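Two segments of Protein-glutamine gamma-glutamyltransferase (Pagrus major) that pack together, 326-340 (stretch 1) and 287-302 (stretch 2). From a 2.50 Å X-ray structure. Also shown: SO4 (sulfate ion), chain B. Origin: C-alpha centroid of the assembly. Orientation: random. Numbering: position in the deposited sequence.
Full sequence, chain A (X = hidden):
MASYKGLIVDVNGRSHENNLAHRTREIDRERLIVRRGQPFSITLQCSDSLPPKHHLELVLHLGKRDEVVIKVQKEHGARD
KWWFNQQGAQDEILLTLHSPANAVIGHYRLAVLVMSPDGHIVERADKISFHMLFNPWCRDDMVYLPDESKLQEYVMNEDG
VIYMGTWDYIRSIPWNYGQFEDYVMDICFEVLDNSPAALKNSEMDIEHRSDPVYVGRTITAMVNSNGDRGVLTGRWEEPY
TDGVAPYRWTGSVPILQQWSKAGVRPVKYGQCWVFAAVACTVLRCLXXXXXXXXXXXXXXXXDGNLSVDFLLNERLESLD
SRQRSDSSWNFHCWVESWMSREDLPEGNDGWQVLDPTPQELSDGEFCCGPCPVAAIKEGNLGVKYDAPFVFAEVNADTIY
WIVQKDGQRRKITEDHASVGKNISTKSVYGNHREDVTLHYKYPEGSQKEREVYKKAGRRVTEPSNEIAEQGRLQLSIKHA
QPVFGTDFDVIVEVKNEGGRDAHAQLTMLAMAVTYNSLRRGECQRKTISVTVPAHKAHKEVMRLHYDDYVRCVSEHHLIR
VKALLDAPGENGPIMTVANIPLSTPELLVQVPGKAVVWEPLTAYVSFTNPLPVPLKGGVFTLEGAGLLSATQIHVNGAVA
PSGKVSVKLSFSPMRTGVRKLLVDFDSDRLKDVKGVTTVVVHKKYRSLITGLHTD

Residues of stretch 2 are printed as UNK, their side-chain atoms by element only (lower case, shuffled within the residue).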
ATOM      1  N   ASP A 326      -7.012   1.655  22.322  1.00 21.65           N
ATOM      2  CA  ASP A 326      -6.832   3.027  22.781  1.00 22.53           C
ATOM      3  C   ASP A 326      -6.950   4.085  21.645  1.00 21.53           C
ATOM      4  O   ASP A 326      -5.965   4.683  21.181  1.00 18.71           O
ATOM      5  CB  ASP A 326      -5.470   3.110  23.457  1.00 23.07           C
ATOM      6  CG  ASP A 326      -5.353   4.265  24.403  1.00 25.81           C
ATOM      7  OD1 ASP A 326      -6.369   4.940  24.693  1.00 27.20           O
ATOM      8  OD2 ASP A 326      -4.213   4.487  24.862  1.00 30.22           O
ATOM      9  N   SER A 327      -8.177   4.291  21.189  1.00 22.06           N
ATOM     10  CA  SER A 327      -8.444   5.265  20.153  1.00 20.62           C
ATOM     11  C   SER A 327      -7.660   5.108  18.849  1.00 21.08           C
ATOM     12  O   SER A 327      -7.265   3.996  18.438  1.00 20.82           O
ATOM     13  CB  SER A 327      -8.213   6.666  20.702  1.00 18.78           C
ATOM     14  OG  SER A 327      -9.279   7.502  20.332  1.00 24.17           O
ATOM     15  N   SER A 328      -7.463   6.259  18.210  1.00 17.65           N
ATOM     16  CA  SER A 328      -6.805   6.371  16.924  1.00 17.31           C
ATOM     17  C   SER A 328      -5.504   5.649  16.772  1.00 16.48           C
ATOM     18  O   SER A 328      -4.660   5.670  17.666  1.00 17.30           O
ATOM     19  CB  SER A 328      -6.597   7.844  16.589  1.00 19.74           C
ATOM     20  OG  SER A 328      -7.827   8.562  16.686  1.00 27.20           O
ATOM     21  N   TRP A 329      -5.345   5.023  15.611  1.00 14.27           N
ATOM     22  CA  TRP A 329      -4.137   4.283  15.271  1.00 12.46           C
ATOM     23  C   TRP A 329      -2.942   5.224  15.131  1.00 13.68           C
ATOM     24  O   TRP A 329      -3.124   6.402  14.802  1.00 13.46           O
ATOM     25  CB  TRP A 329      -4.360   3.563  13.949  1.00 11.95           C
ATOM     26  CG  TRP A 329      -5.372   2.474  14.008  1.00 11.47           C
ATOM     27  CD1 TRP A 329      -6.398   2.337  14.915  1.00  6.97           C
ATOM     28  CD2 TRP A 329      -5.464   1.346  13.116  1.00 13.92           C
ATOM     29  NE1 TRP A 329      -7.119   1.188  14.632  1.00 11.00           N
ATOM     30  CE2 TRP A 329      -6.566   0.568  13.537  1.00 14.76           C
ATOM     31  CE3 TRP A 329      -4.719   0.919  12.003  1.00 12.24           C
ATOM     32  CZ2 TRP A 329      -6.937  -0.618  12.869  1.00 14.10           C
ATOM     33  CZ3 TRP A 329      -5.093  -0.261  11.345  1.00  9.22           C
ATOM     34  CH2 TRP A 329      -6.187  -1.008  11.778  1.00  9.16           C
ATOM     35  N   ASN A 330      -1.722   4.724  15.350  1.00 14.88           N
ATOM     36  CA  ASN A 330      -0.538   5.584  15.216  1.00 14.75           C
ATOM     37  C   ASN A 330      -0.436   6.061  13.751  1.00 16.89           C
ATOM     38  O   ASN A 330       0.018   7.182  13.460  1.00 18.16           O
ATOM     39  CB  ASN A 330       0.733   4.833  15.607  1.00 14.85           C
ATOM     40  CG  ASN A 330       0.920   4.719  17.114  1.00 17.11           C
ATOM     41  OD1 ASN A 330       0.047   5.109  17.903  1.00 16.44           O
ATOM     42  ND2 ASN A 330       2.060   4.171  17.518  1.00 13.36           N
ATOM     43  N   PHE A 331      -0.853   5.192  12.834  1.00 17.26           N
ATOM     44  CA  PHE A 331      -0.878   5.499  11.403  1.00 15.65           C
ATOM     45  C   PHE A 331      -1.689   4.412  10.753  1.00 13.46           C
ATOM     46  O   PHE A 331      -1.982   3.391  11.355  1.00 15.18           O
ATOM     47  CB  PHE A 331       0.539   5.570  10.781  1.00 15.43           C
ATOM     48  CG  PHE A 331       1.187   4.225  10.556  1.00 16.96           C
ATOM     49  CD1 PHE A 331       2.062   3.680  11.504  1.00 16.13           C
ATOM     50  CD2 PHE A 331       0.898   3.482   9.425  1.00 13.46           C
ATOM     51  CE1 PHE A 331       2.632   2.407  11.332  1.00 14.66           C
ATOM     52  CE2 PHE A 331       1.466   2.197   9.238  1.00 14.90           C
ATOM     53  CZ  PHE A 331       2.333   1.660  10.195  1.00 13.51           C
ATOM     54  N   HIS A 332      -2.093   4.650   9.529  1.00 12.68           N
ATOM     55  CA  HIS A 332      -2.853   3.664   8.803  1.00  9.37           C
ATOM     56  C   HIS A 332      -2.638   3.969   7.350  1.00  8.66           C
ATOM     57  O   HIS A 332      -2.675   5.129   6.944  1.00 10.45           O
ATOM     58  CB  HIS A 332      -4.338   3.765   9.117  1.00  9.24           C
ATOM     59  CG  HIS A 332      -5.185   2.901   8.237  1.00 10.53           C
ATOM     60  ND1 HIS A 332      -4.881   1.578   7.988  1.00 12.55           N
ATOM     61  CD2 HIS A 332      -6.347   3.154   7.582  1.00  9.12           C
ATOM     62  CE1 HIS A 332      -5.823   1.048   7.220  1.00 12.56           C
ATOM     63  NE2 HIS A 332      -6.724   1.982   6.963  1.00 10.07           N
ATOM     64  N   CYS A 333      -2.443   2.921   6.570  1.00  9.98           N
ATOM     65  CA  CYS A 333      -2.192   3.032   5.159  1.00  9.87           C
ATOM     66  C   CYS A 333      -3.309   2.549   4.221  1.00 10.40           C
ATOM     67  O   CYS A 333      -4.074   1.633   4.532  1.00 12.99           O
ATOM     68  CB  CYS A 333      -0.940   2.232   4.823  1.00  9.14           C
ATOM     69  SG  CYS A 333       0.519   2.624   5.732  1.00 16.34           S
ATOM     70  N   TRP A 334      -3.394   3.188   3.064  1.00 10.60           N
ATOM     71  CA  TRP A 334      -4.312   2.778   2.020  1.00  9.52           C
ATOM     72  C   TRP A 334      -3.657   3.135   0.677  1.00 11.56           C
ATOM     73  O   TRP A 334      -2.468   3.431   0.588  1.00  9.23           O
ATOM     74  CB  TRP A 334      -5.723   3.396   2.166  1.00  5.34           C
ATOM     75  CG  TRP A 334      -5.810   4.880   2.141  1.00 11.05           C
ATOM     76  CD1 TRP A 334      -5.845   5.684   1.037  1.00  9.94           C
ATOM     77  CD2 TRP A 334      -5.909   5.761   3.279  1.00 12.36           C
ATOM     78  NE1 TRP A 334      -5.958   7.011   1.416  1.00 10.47           N
ATOM     79  CE2 TRP A 334      -5.996   7.081   2.783  1.00  9.02           C
ATOM     80  CE3 TRP A 334      -5.931   5.557   4.665  1.00 15.97           C
ATOM     81  CZ2 TRP A 334      -6.104   8.187   3.626  1.00  9.22           C
ATOM     82  CZ3 TRP A 334      -6.039   6.669   5.506  1.00 13.34           C
ATOM     83  CH2 TRP A 334      -6.123   7.966   4.976  1.00 10.20           C
ATOM     84  N   VAL A 335      -4.438   3.132  -0.373  1.00 13.77           N
ATOM     85  CA  VAL A 335      -3.881   3.389  -1.670  1.00 10.48           C
ATOM     86  C   VAL A 335      -4.768   4.361  -2.429  1.00 11.58           C
ATOM     87  O   VAL A 335      -5.962   4.407  -2.201  1.00 12.78           O
ATOM     88  CB  VAL A 335      -3.750   2.012  -2.327  1.00 13.18           C
ATOM     89  CG1 VAL A 335      -4.557   1.882  -3.588  1.00  2.79           C
ATOM     90  CG2 VAL A 335      -2.339   1.704  -2.470  1.00 11.01           C
ATOM     91  N   GLU A 336      -4.174   5.184  -3.286  1.00 14.86           N
ATOM     92  CA  GLU A 336      -4.922   6.136  -4.114  1.00 11.54           C
ATOM     93  C   GLU A 336      -4.737   5.666  -5.565  1.00 12.21           C
ATOM     94  O   GLU A 336      -3.602   5.397  -5.968  1.00 12.79           O
ATOM     95  CB  GLU A 336      -4.324   7.529  -3.971  1.00  9.94           C
ATOM     96  CG  GLU A 336      -5.231   8.565  -3.344  1.00  7.17           C
ATOM     97  CD  GLU A 336      -4.480   9.820  -2.995  1.00 13.51           C
ATOM     98  OE1 GLU A 336      -3.575  10.230  -3.751  1.00 16.81           O
ATOM     99  OE2 GLU A 336      -4.776  10.409  -1.948  1.00 16.77           O
ATOM    100  N   SER A 337      -5.817   5.534  -6.338  1.00 11.29           N
ATOM    101  CA  SER A 337      -5.695   5.117  -7.746  1.00 13.25           C
ATOM    102  C   SER A 337      -6.277   6.199  -8.649  1.00 13.45           C
ATOM    103  O   SER A 337      -7.319   6.749  -8.360  1.00 18.30           O
ATOM    104  CB  SER A 337      -6.448   3.809  -8.027  1.00 15.75           C
ATOM    105  OG  SER A 337      -5.767   2.681  -7.517  1.00 15.84           O
ATOM    106  N   TRP A 338      -5.611   6.483  -9.755  1.00 13.04           N
ATOM    107  CA  TRP A 338      -6.069   7.504 -10.692  1.00  9.74           C
ATOM    108  C   TRP A 338      -7.017   6.948 -11.713  1.00  8.79           C
ATOM    109  O   TRP A 338      -6.695   5.997 -12.391  1.00 10.28           O
ATOM    110  CB  TRP A 338      -4.897   8.110 -11.461  1.00  4.87           C
ATOM    111  CG  TRP A 338      -5.288   9.299 -12.271  1.00  7.77           C
ATOM    112  CD1 TRP A 338      -5.747   9.315 -13.575  1.00  5.58           C
ATOM    113  CD2 TRP A 338      -5.287  10.666 -11.834  1.00  8.12           C
ATOM    114  NE1 TRP A 338      -6.020  10.614 -13.965  1.00  9.36           N
ATOM    115  CE2 TRP A 338      -5.744  11.459 -12.907  1.00 10.44           C
ATOM    116  CE3 TRP A 338      -4.941  11.303 -10.629  1.00  9.87           C
ATOM    117  CZ2 TRP A 338      -5.864  12.850 -12.807  1.00 10.99           C
ATOM    118  CZ3 TRP A 338      -5.061  12.690 -10.532  1.00  9.49           C
ATOM    119  CH2 TRP A 338      -5.517  13.443 -11.609  1.00  8.51           C
ATOM    120  N   MET A 339      -8.178   7.567 -11.834  1.00 11.01           N
ATOM    121  CA  MET A 339      -9.175   7.163 -12.816  1.00  9.95           C
ATOM    122  C   MET A 339     -10.301   8.203 -12.828  1.00 15.30           C
ATOM    123  O   MET A 339     -10.488   8.936 -11.857  1.00 17.64           O
ATOM    124  CB  MET A 339      -9.758   5.820 -12.447  1.00  7.43           C
ATOM    125  CG  MET A 339     -10.651   5.834 -11.214  1.00  6.44           C
ATOM    126  SD  MET A 339     -10.969   4.132 -10.716  1.00 14.80           S
ATOM    127  CE  MET A 339      -9.515   3.733  -9.975  1.00  8.48           C
ATOM    128  N   SER A 340     -11.022   8.284 -13.936  1.00 14.53           N
ATOM    129  CA  SER A 340     -12.139   9.183 -14.034  1.00 15.12           C
ATOM    130  C   SER A 340     -13.386   8.411 -13.572  1.00 18.44           C
ATOM    131  O   SER A 340     -13.524   7.196 -13.799  1.00 21.69           O
ATOM    132  CB  SER A 340     -12.287   9.652 -15.468  1.00 12.43           C
ATOM    133  OG  SER A 340     -12.858   8.636 -16.254  1.00 16.16           O
ATOM    134  N   UNK A 287      -1.949  -1.584 -14.773  1.00  9.94           N
ATOM    135  CA  UNK A 287      -1.965  -0.322 -15.490  1.00  8.79           C
ATOM    136  C   UNK A 287      -2.707   0.838 -14.865  1.00 12.57           C
ATOM    137  O   UNK A 287      -2.832   1.912 -15.475  1.00 16.31           O
ATOM    138  N   UNK A 288      -3.208   0.676 -13.654  1.00 10.38           N
ATOM    139  CA  UNK A 288      -3.925   1.792 -13.054  1.00  8.70           C
ATOM    140  C   UNK A 288      -2.956   2.559 -12.178  1.00  9.18           C
ATOM    141  O   UNK A 288      -2.368   1.987 -11.277  1.00 13.19           O
ATOM    142  c   UNK A 288      -5.135   1.293 -12.208  1.00  5.70           C
ATOM    143  c   UNK A 288      -6.068   0.435 -13.083  1.00  4.81           C
ATOM    144  c   UNK A 288      -7.340  -0.066 -12.373  1.00  4.99           C
ATOM    145  c   UNK A 288      -5.909   2.457 -11.660  1.00  2.00           C
ATOM    146  N   UNK A 289      -2.749   3.855 -12.452  1.00  9.52           N
ATOM    147  CA  UNK A 289      -1.830   4.676 -11.650  1.00 11.27           C
ATOM    148  C   UNK A 289      -2.162   4.583 -10.140  1.00 15.02           C
ATOM    149  O   UNK A 289      -3.296   4.875  -9.722  1.00 17.94           O
ATOM    150  c   UNK A 289      -2.548   5.865 -13.540  1.00  8.01           C
ATOM    151  c   UNK A 289      -2.028   6.076 -12.215  1.00  7.82           C
ATOM    152  c   UNK A 289      -3.351   4.628 -13.540  1.00  9.58           C
ATOM    153  N   UNK A 290      -1.181   4.196  -9.318  1.00 14.00           N
ATOM    154  CA  UNK A 290      -1.421   3.995  -7.870  1.00 10.24           C
ATOM    155  C   UNK A 290      -0.268   4.407  -6.924  1.00  8.72           C
ATOM    156  O   UNK A 290       0.919   4.271  -7.247  1.00 12.98           O
ATOM    157  c   UNK A 290      -2.074   2.132  -6.199  1.00 10.46           C
ATOM    158  c   UNK A 290      -1.776   2.466  -7.649  1.00 10.12           C
ATOM    159  o   UNK A 290      -2.909   2.123  -8.458  1.00  7.82           O
ATOM    160  N   UNK A 291      -0.604   4.927  -5.758  1.00  5.50           N
ATOM    161  CA  UNK A 291       0.440   5.261  -4.788  1.00  7.15           C
ATOM    162  C   UNK A 291      -0.031   5.013  -3.364  1.00 11.88           C
ATOM    163  O   UNK A 291      -1.144   5.395  -2.985  1.00 11.46           O
ATOM    164  c   UNK A 291       0.857   6.711  -4.888  1.00  9.50           C
ATOM    165  c   UNK A 291      -0.292   7.671  -4.967  1.00  8.00           C
ATOM    166  n   UNK A 291      -0.888  10.018  -4.881  1.00 14.12           N
ATOM    167  n   UNK A 291       0.418  11.860  -5.317  1.00 12.93           N
ATOM    168  n   UNK A 291      -1.847  12.092  -4.951  1.00 18.77           N
ATOM    169  c   UNK A 291       0.214   9.082  -4.954  1.00 11.58           C
ATOM    170  c   UNK A 291      -0.770  11.324  -5.055  1.00 14.25           C
ATOM    171  N   UNK A 292       0.788   4.331  -2.558  1.00 12.87           N
ATOM    172  CA  UNK A 292       0.387   4.073  -1.174  1.00 14.07           C
ATOM    173  C   UNK A 292       0.389   5.334  -0.346  1.00 15.28           C
ATOM    174  O   UNK A 292       1.422   6.016  -0.284  1.00 18.35           O
ATOM    175  c   UNK A 292       2.034   2.541  -1.908  1.00 12.98           C
ATOM    176  c   UNK A 292       1.442   3.095  -0.669  1.00 10.75           C
ATOM    177  c   UNK A 292       2.066   3.679  -2.862  1.00 12.05           C
ATOM    178  N   UNK A 293      -0.752   5.667   0.268  1.00 16.19           N
ATOM    179  CA  UNK A 293      -0.764   6.840   1.133  1.00 14.87           C
ATOM    180  C   UNK A 293      -0.902   6.426   2.612  1.00 13.27           C
ATOM    181  O   UNK A 293      -1.591   5.454   2.918  1.00 12.15           O
ATOM    182  c   UNK A 293      -2.087   8.025  -0.743  1.00  7.05           C
ATOM    183  c   UNK A 293      -3.290   8.832   2.275  1.00 23.38           C
ATOM    184  c   UNK A 293      -3.068   7.624   1.486  1.00 10.12           C
ATOM    185  c   UNK A 293      -1.839   7.896   0.746  1.00 12.06           C
ATOM    186  N   UNK A 294      -0.204   7.137   3.509  1.00 12.47           N
ATOM    187  CA  UNK A 294      -0.236   6.849   4.956  1.00 10.32           C
ATOM    188  C   UNK A 294      -0.870   7.981   5.757  1.00 10.33           C
ATOM    189  O   UNK A 294      -0.559   9.144   5.555  1.00 14.31           O
ATOM    190  c   UNK A 294       1.185   6.618   5.518  1.00  7.83           C
ATOM    191  o   UNK A 294       1.787   5.513   4.852  1.00 16.01           O
ATOM    192  c   UNK A 294       1.137   6.248   6.936  1.00 10.43           C
ATOM    193  N   UNK A 295      -1.747   7.641   6.691  1.00  9.81           N
ATOM    194  CA  UNK A 295      -2.432   8.638   7.504  1.00  5.53           C
ATOM    195  C   UNK A 295      -1.925   8.549   8.913  1.00  6.89           C
ATOM    196  O   UNK A 295      -1.888   7.452   9.466  1.00 11.90           O
ATOM    197  o   UNK A 295      -4.351  10.553   8.157  1.00 18.83           O
ATOM    198  n   UNK A 295      -5.859   8.991   8.756  1.00 16.33           N
ATOM    199  c   UNK A 295      -4.726   9.383   8.169  1.00 15.06           C
ATOM    200  c   UNK A 295      -3.909   8.319   7.510  1.00  9.92           C
ATOM    201  N   UNK A 296      -1.517   9.651   9.519  1.00  5.68           N
ATOM    202  CA  UNK A 296      -1.061   9.547  10.905  1.00 11.29           C
ATOM    203  C   UNK A 296      -2.218   9.988  11.815  1.00 13.36           C
ATOM    204  O   UNK A 296      -2.944  10.915  11.485  1.00 14.30           O
ATOM    205  c   UNK A 296       3.250   8.115  10.408  1.00  8.23           C
ATOM    206  c   UNK A 296       1.419   9.738  10.415  1.00 13.34           C
ATOM    207  c   UNK A 296       3.653   8.540   9.147  1.00  7.70           C
ATOM    208  c   UNK A 296       1.829  10.162   9.152  1.00 12.61           C
ATOM    209  c   UNK A 296       2.140   8.716  11.036  1.00  9.60           C
ATOM    210  c   UNK A 296       0.210  10.363  11.096  1.00 11.49           C
ATOM    211  c   UNK A 296       2.948   9.562   8.512  1.00 11.26           C
ATOM    212  N   UNK A 297      -2.404   9.302  12.947  1.00 16.28           N
ATOM    213  CA  UNK A 297      -3.531   9.573  13.847  1.00 13.55           C
ATOM    214  C   UNK A 297      -4.786   9.216  13.014  1.00 15.15           C
ATOM    215  O   UNK A 297      -5.584  10.067  12.597  1.00 12.48           O
ATOM    216  c   UNK A 297      -3.542  11.058  14.293  1.00 12.66           C
ATOM    217  N   UNK A 298      -4.930   7.921  12.763  1.00 15.66           N
ATOM    218  CA  UNK A 298      -6.019   7.406  11.964  1.00 15.16           C
ATOM    219  C   UNK A 298      -7.280   7.021  12.685  1.00 16.65           C
ATOM    220  O   UNK A 298      -7.277   6.109  13.476  1.00 20.65           O
ATOM    221  o   UNK A 298      -5.541   6.466   9.834  1.00 23.63           O
ATOM    222  c   UNK A 298      -5.540   6.189  11.215  1.00 16.48           C
ATOM    223  N   UNK A 299      -8.379   7.689  12.390  1.00 18.22           N
ATOM    224  CA  UNK A 299      -9.640   7.320  13.018  1.00 13.41           C
ATOM    225  C   UNK A 299     -10.276   6.084  12.357  1.00 12.63           C
ATOM    226  O   UNK A 299     -11.459   6.082  11.992  1.00 11.78           O
ATOM    227  c   UNK A 299     -10.593   8.471  12.967  1.00 13.01           C
ATOM    228  N   UNK A 300      -9.497   5.017  12.231  1.00 13.18           N
ATOM    229  CA  UNK A 300     -10.015   3.785  11.634  1.00 15.78           C
ATOM    230  C   UNK A 300     -11.054   3.080  12.506  1.00 19.06           C
ATOM    231  O   UNK A 300     -12.067   2.567  12.027  1.00 20.84           O
ATOM    232  n   UNK A 300      -9.766   1.761   9.287  1.00 14.84           N
ATOM    233  c   UNK A 300      -9.305   1.636  10.582  1.00 12.73           C
ATOM    234  n   UNK A 300      -9.843  -0.327   9.762  1.00 12.66           N
ATOM    235  c   UNK A 300     -10.082   0.566   8.819  1.00 13.39           C
ATOM    236  c   UNK A 300      -8.885   2.807  11.394  1.00  7.16           C
ATOM    237  c   UNK A 300      -9.356   0.316  10.875  1.00 12.43           C
ATOM    238  N   UNK A 301     -10.717   3.030  13.793  1.00 26.42           N
ATOM    239  CA  UNK A 301     -11.459   2.415  14.906  1.00 29.36           C
ATOM    240  C   UNK A 301     -12.912   2.830  15.095  1.00 29.09           C
ATOM    241  O   UNK A 301     -13.749   2.047  15.533  1.00 31.57           O
ATOM    242  c   UNK A 301     -10.447   4.315  16.243  1.00 44.36           C
ATOM    243  c   UNK A 301     -10.741   2.797  16.183  1.00 38.17           C
ATOM    244  o   UNK A 301     -11.213   5.091  16.880  1.00 51.08           O
ATOM    245  o   UNK A 301      -9.443   4.737  15.636  1.00 44.71           O
ATOM    246  N   UNK A 302     -13.148   4.103  14.817  1.00 28.16           N
ATOM    247  CA  UNK A 302     -14.411   4.811  14.949  1.00 23.51           C
ATOM    248  C   UNK A 302     -15.610   4.213  14.163  1.00 24.08           C
ATOM    249  O   UNK A 302     -16.790   4.468  14.461  1.00 19.59           O
ATOM    250  c   UNK A 302     -14.110   7.115  15.848  1.00 20.33           C
ATOM    251  c   UNK A 302     -14.944   6.835  13.514  1.00 22.15           C
ATOM    252  c   UNK A 302     -14.078   6.297  14.599  1.00 21.69           C
TER
HETATM  253  S   SO4 B 696      -1.007  15.087  -7.149  1.00 45.50           S
HETATM  254  O1  SO4 B 696      -2.293  15.104  -6.637  1.00 41.06           O
HETATM  255  O2  SO4 B 696      -1.006  14.254  -8.292  1.00 37.14           O
HETATM  256  O3  SO4 B 696      -0.857  16.392  -7.611  1.00 41.68           O
HETATM  257  O4  SO4 B 696      -0.063  14.811  -6.101  1.00 34.50           O
HETATM  258  O   HOH W   1     -11.713   6.791  19.306  1.00 27.50           O

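Position 287 has no side-chain atoms, and phi/psi of 110/5 would jam a CB against the preceding carbonyl: G287. Position 288 carries four carbons, forked at the first with one arm two carbons long, and reaches M339 and S337: I288. At 289 three carbons close onto the backbone N; CB lies 3.6 Å from CB of W338, whose N donates to the backbone O of 289 (2.8 Å). This is P289.

Position 290 has one carbon bearing an oxygen and a carbon, the oxygen near S337: T290. S337 OG donates to T290 OG1 (3.1 Å), which itself donates to I288 O (2.9 Å).

Position 291 runs three carbons, a nitrogen, then a carbon with two more nitrogens, extended along E336: R291. NE and NH2 of R291 both donate to E336 OE1 (2.9 and 2.8 Å), a salt bridge at the guanidinium edge, while R291 NH1 reaches sulfate O4 at 3.1 Å.

At 292 three carbons again close onto N, on the face with V335: P292. As a non-hydrogen-bonded partner of V335, it owes the neighbouring strand no NH.

Position 293 has four carbons, forked at the first with one longer arm, lying over W334: I293. I293 CG1 sits 3.3 Å from the centroid of the W334 five-membered ring, over its face.

Position 294 has a carbon carrying one oxygen and one carbon, near C333 and F331: T294.

Position 295 has two carbons, the second bearing O and N, its CB 3.4 Å from W334 CZ3: N295. Position 296 is one carbon and a six-carbon ring against F331 CB: F296. Position 297, a single carbon directed away from stretch 1 where the chain turns, is A297.

Position 298 has a carbon and an oxygen, the oxygen 3.0 Å from H332 CB: S298. Position 299 has one carbon, pointing away: A299. Position 300 has a carbon and a five-membered ring with two nitrogens, set edge-to-face against W329: H300. Position 301 has two carbons, the second with two oxygens, one of them 3.4 Å from S328 CA: D301, whose OD2 accepts from a water also bonded to S327 OG. Position 302, one carbon carrying two, touches nothing on stretch 1: V302.

The contact is an antiparallel ladder. H332, W334 and E336 exchange paired backbone bonds with N295, I293 and R291, as W329 does with S298 beyond the corners. Side chains alternate: F331, C333, V335 and S337 share one face with F296, T294, P292 and T290; the other combines aromatic packing with the salt bridge.

Stretch 2 287-302: GIPTRPITNFASAHDV
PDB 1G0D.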